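Glutathione transferase o1 (Bombyx mori, PDB 3RBT) probably transfers glutathione to electrophilic substrates and may also reduce dehydroascorbate. Local coordinates at residues E229-D232 against Y233-A237. Numbering follows the deposited sequence.
Sequences EYFD and YYKNA
Y230 and Y234, one turn apart on helix 227-237, run side by side and point the same way. Y234 CB sits 3.5 Å from Y230 O, the carbonyl that takes the Y234 N-H in a nearly straight bond (2.8 Å, N-H...O 167°). With CG anti to its own carbonyl carbon (chi1 -78°), the Y234 ring swings back toward the preceding turn: CG lies 3.7 Å from the same Y230 O, CD1 comes nearest to it at 3.2 Å, and CE1 meets Y230 CD1 at 4.0 Å. Over the ring centre, 3.5 Å above the plane, stands CD1 of Y233; beyond, Y234 OH is hydrogen-bonded to R185 NE, while Y230 OH bonds to E184 OE1. Replacing Y234 by alanine is likely to open a gap beside the Y230 ring and leave R185 NE without its hydroxyl partner. Elsewhere, the bent chain of K235, with CG between its backbone N and carbonyl carbon (chi1 67°), carries CE to 3.8 Å from F231 CE2. K235 NZ stays 4.5 Å from D232 OD1, too far for a salt bridge. The helix thus joins helix 174-186 through two tyrosine hydroxyls, one on E184 and one on R185, whereas exposed D232 and K235 probably attract each other only loosely.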
ATOM      1  N   GLU A 229     -16.895  25.045  -8.585  1.00 30.02           N
ATOM      2  CA  GLU A 229     -16.272  24.389  -9.731  1.00 29.58           C
ATOM      3  C   GLU A 229     -16.313  22.868  -9.585  1.00 28.31           C
ATOM      4  O   GLU A 229     -16.671  22.167 -10.527  1.00 28.36           O
ATOM      5  CB  GLU A 229     -14.834  24.895  -9.952  1.00 28.64           C
ATOM      6  CG  GLU A 229     -14.762  26.326 -10.526  1.00 30.32           C
ATOM      7  CD  GLU A 229     -13.428  27.017 -10.254  1.00 29.20           C
ATOM      8  OE1 GLU A 229     -12.477  26.338  -9.815  1.00 28.83           O
ATOM      9  OE2 GLU A 229     -13.326  28.242 -10.473  1.00 31.33           O
ATOM     10  N   TYR A 230     -15.971  22.363  -8.402  1.00 27.60           N
ATOM     11  CA  TYR A 230     -16.092  20.926  -8.136  1.00 26.90           C
ATOM     12  C   TYR A 230     -17.537  20.455  -8.270  1.00 28.15           C
ATOM     13  O   TYR A 230     -17.789  19.382  -8.836  1.00 27.95           O
ATOM     14  CB  TYR A 230     -15.555  20.567  -6.754  1.00 26.10           C
ATOM     15  CG  TYR A 230     -14.044  20.445  -6.682  1.00 24.73           C
ATOM     16  CD1 TYR A 230     -13.325  19.767  -7.671  1.00 24.46           C
ATOM     17  CD2 TYR A 230     -13.339  20.982  -5.608  1.00 24.13           C
ATOM     18  CE1 TYR A 230     -11.935  19.651  -7.594  1.00 23.76           C
ATOM     19  CE2 TYR A 230     -11.955  20.866  -5.519  1.00 22.75           C
ATOM     20  CZ  TYR A 230     -11.263  20.204  -6.511  1.00 22.58           C
ATOM     21  OH  TYR A 230      -9.895  20.093  -6.419  1.00 23.64           O
ATOM     22  N   PHE A 231     -18.467  21.272  -7.765  1.00 29.40           N
ATOM     23  CA  PHE A 231     -19.898  20.945  -7.749  1.00 31.06           C
ATOM     24  C   PHE A 231     -20.466  20.829  -9.162  1.00 31.84           C
ATOM     25  O   PHE A 231     -21.137  19.851  -9.486  1.00 31.94           O
ATOM     26  CB  PHE A 231     -20.676  21.973  -6.917  1.00 32.14           C
ATOM     27  CG  PHE A 231     -22.176  21.778  -6.924  1.00 35.39           C
ATOM     28  CD1 PHE A 231     -22.765  20.689  -6.279  1.00 35.40           C
ATOM     29  CD2 PHE A 231     -23.008  22.712  -7.548  1.00 37.01           C
ATOM     30  CE1 PHE A 231     -24.161  20.521  -6.273  1.00 37.37           C
ATOM     31  CE2 PHE A 231     -24.401  22.550  -7.543  1.00 39.42           C
ATOM     32  CZ  PHE A 231     -24.975  21.452  -6.902  1.00 38.83           C
ATOM     33  N   ASP A 232     -20.181  21.825  -9.998  1.00 32.51           N
ATOM     34  CA  ASP A 232     -20.593  21.786 -11.393  1.00 33.41           C
ATOM     35  C   ASP A 232     -19.938  20.633 -12.157  1.00 32.62           C
ATOM     36  O   ASP A 232     -20.583  20.006 -12.999  1.00 33.37           O
ATOM     37  CB  ASP A 232     -20.343  23.140 -12.064  1.00 34.25           C
ATOM     38  CG  ASP A 232     -21.361  24.183 -11.639  1.00 35.78           C
ATOM     39  OD1 ASP A 232     -22.516  23.791 -11.380  1.00 35.74           O
ATOM     40  OD2 ASP A 232     -21.015  25.381 -11.556  1.00 36.12           O
ATOM     41  N   TYR A 233     -18.672  20.341 -11.846  1.00 31.26           N
ATOM     42  CA  TYR A 233     -17.997  19.189 -12.443  1.00 30.68           C
ATOM     43  C   TYR A 233     -18.614  17.849 -12.042  1.00 30.67           C
ATOM     44  O   TYR A 233     -18.938  17.029 -12.904  1.00 31.02           O
ATOM     45  CB  TYR A 233     -16.496  19.143 -12.125  1.00 28.92           C
ATOM     46  CG  TYR A 233     -15.897  17.843 -12.633  1.00 28.37           C
ATOM     47  CD1 TYR A 233     -15.705  16.752 -11.778  1.00 27.62           C
ATOM     48  CD2 TYR A 233     -15.588  17.683 -13.983  1.00 28.91           C
ATOM     49  CE1 TYR A 233     -15.191  15.541 -12.254  1.00 27.00           C
ATOM     50  CE2 TYR A 233     -15.068  16.482 -14.468  1.00 28.59           C
ATOM     51  CZ  TYR A 233     -14.878  15.419 -13.598  1.00 26.60           C
ATOM     52  OH  TYR A 233     -14.373  14.243 -14.081  1.00 25.59           O
ATOM     53  N   TYR A 234     -18.742  17.614 -10.738  1.00 30.49           N
ATOM     54  CA  TYR A 234     -19.211  16.315 -10.266  1.00 30.68           C
ATOM     55  C   TYR A 234     -20.684  16.027 -10.567  1.00 32.77           C
ATOM     56  O   TYR A 234     -21.040  14.874 -10.804  1.00 32.56           O
ATOM     57  CB  TYR A 234     -18.836  16.074  -8.792  1.00 29.75           C
ATOM     58  CG  TYR A 234     -17.373  15.671  -8.648  1.00 28.32           C
ATOM     59  CD1 TYR A 234     -16.441  16.526  -8.070  1.00 27.38           C
ATOM     60  CD2 TYR A 234     -16.927  14.438  -9.125  1.00 27.70           C
ATOM     61  CE1 TYR A 234     -15.094  16.155  -7.958  1.00 27.63           C
ATOM     62  CE2 TYR A 234     -15.591  14.056  -9.025  1.00 27.22           C
ATOM     63  CZ  TYR A 234     -14.680  14.917  -8.446  1.00 26.48           C
ATOM     64  OH  TYR A 234     -13.370  14.529  -8.357  1.00 24.89           O
ATOM     65  N   LYS A 235     -21.534  17.053 -10.587  1.00 34.76           N
ATOM     66  CA  LYS A 235     -22.944  16.829 -10.928  1.00 37.33           C
ATOM     67  C   LYS A 235     -23.082  16.255 -12.346  1.00 38.13           C
ATOM     68  O   LYS A 235     -23.839  15.316 -12.562  1.00 38.96           O
ATOM     69  CB  LYS A 235     -23.810  18.081 -10.720  1.00 39.25           C
ATOM     70  CG  LYS A 235     -23.526  19.256 -11.647  1.00 40.88           C
ATOM     71  CD  LYS A 235     -24.804  20.040 -11.975  1.00 45.03           C
ATOM     72  CE  LYS A 235     -25.225  21.007 -10.869  1.00 46.19           C
ATOM     73  NZ  LYS A 235     -26.483  21.730 -11.260  1.00 48.80           N
ATOM     74  N   ASN A 236     -22.302  16.786 -13.287  1.00 38.28           N
ATOM     75  CA  ASN A 236     -22.328  16.332 -14.677  1.00 39.36           C
ATOM     76  C   ASN A 236     -21.533  15.058 -14.966  1.00 38.19           C
ATOM     77  O   ASN A 236     -22.003  14.189 -15.698  1.00 39.31           O
ATOM     78  CB  ASN A 236     -21.878  17.455 -15.617  1.00 39.77           C
ATOM     79  CG  ASN A 236     -22.950  18.507 -15.816  1.00 42.81           C
ATOM     80  OD1 ASN A 236     -24.124  18.183 -16.051  1.00 45.26           O
ATOM     81  ND2 ASN A 236     -22.558  19.776 -15.732  1.00 42.73           N
ATOM     82  N   ALA A 237     -20.334  14.953 -14.403  1.00 36.46           N
ATOM     83  CA  ALA A 237     -19.450  13.823 -14.704  1.00 35.55           C
ATOM     84  C   ALA A 237     -19.607  12.673 -13.725  1.00 35.10           C
ATOM     85  O   ALA A 237     -19.248  11.535 -14.040  1.00 34.39           O
ATOM     86  CB  ALA A 237     -17.996  14.271 -14.757  1.00 34.08           C
TER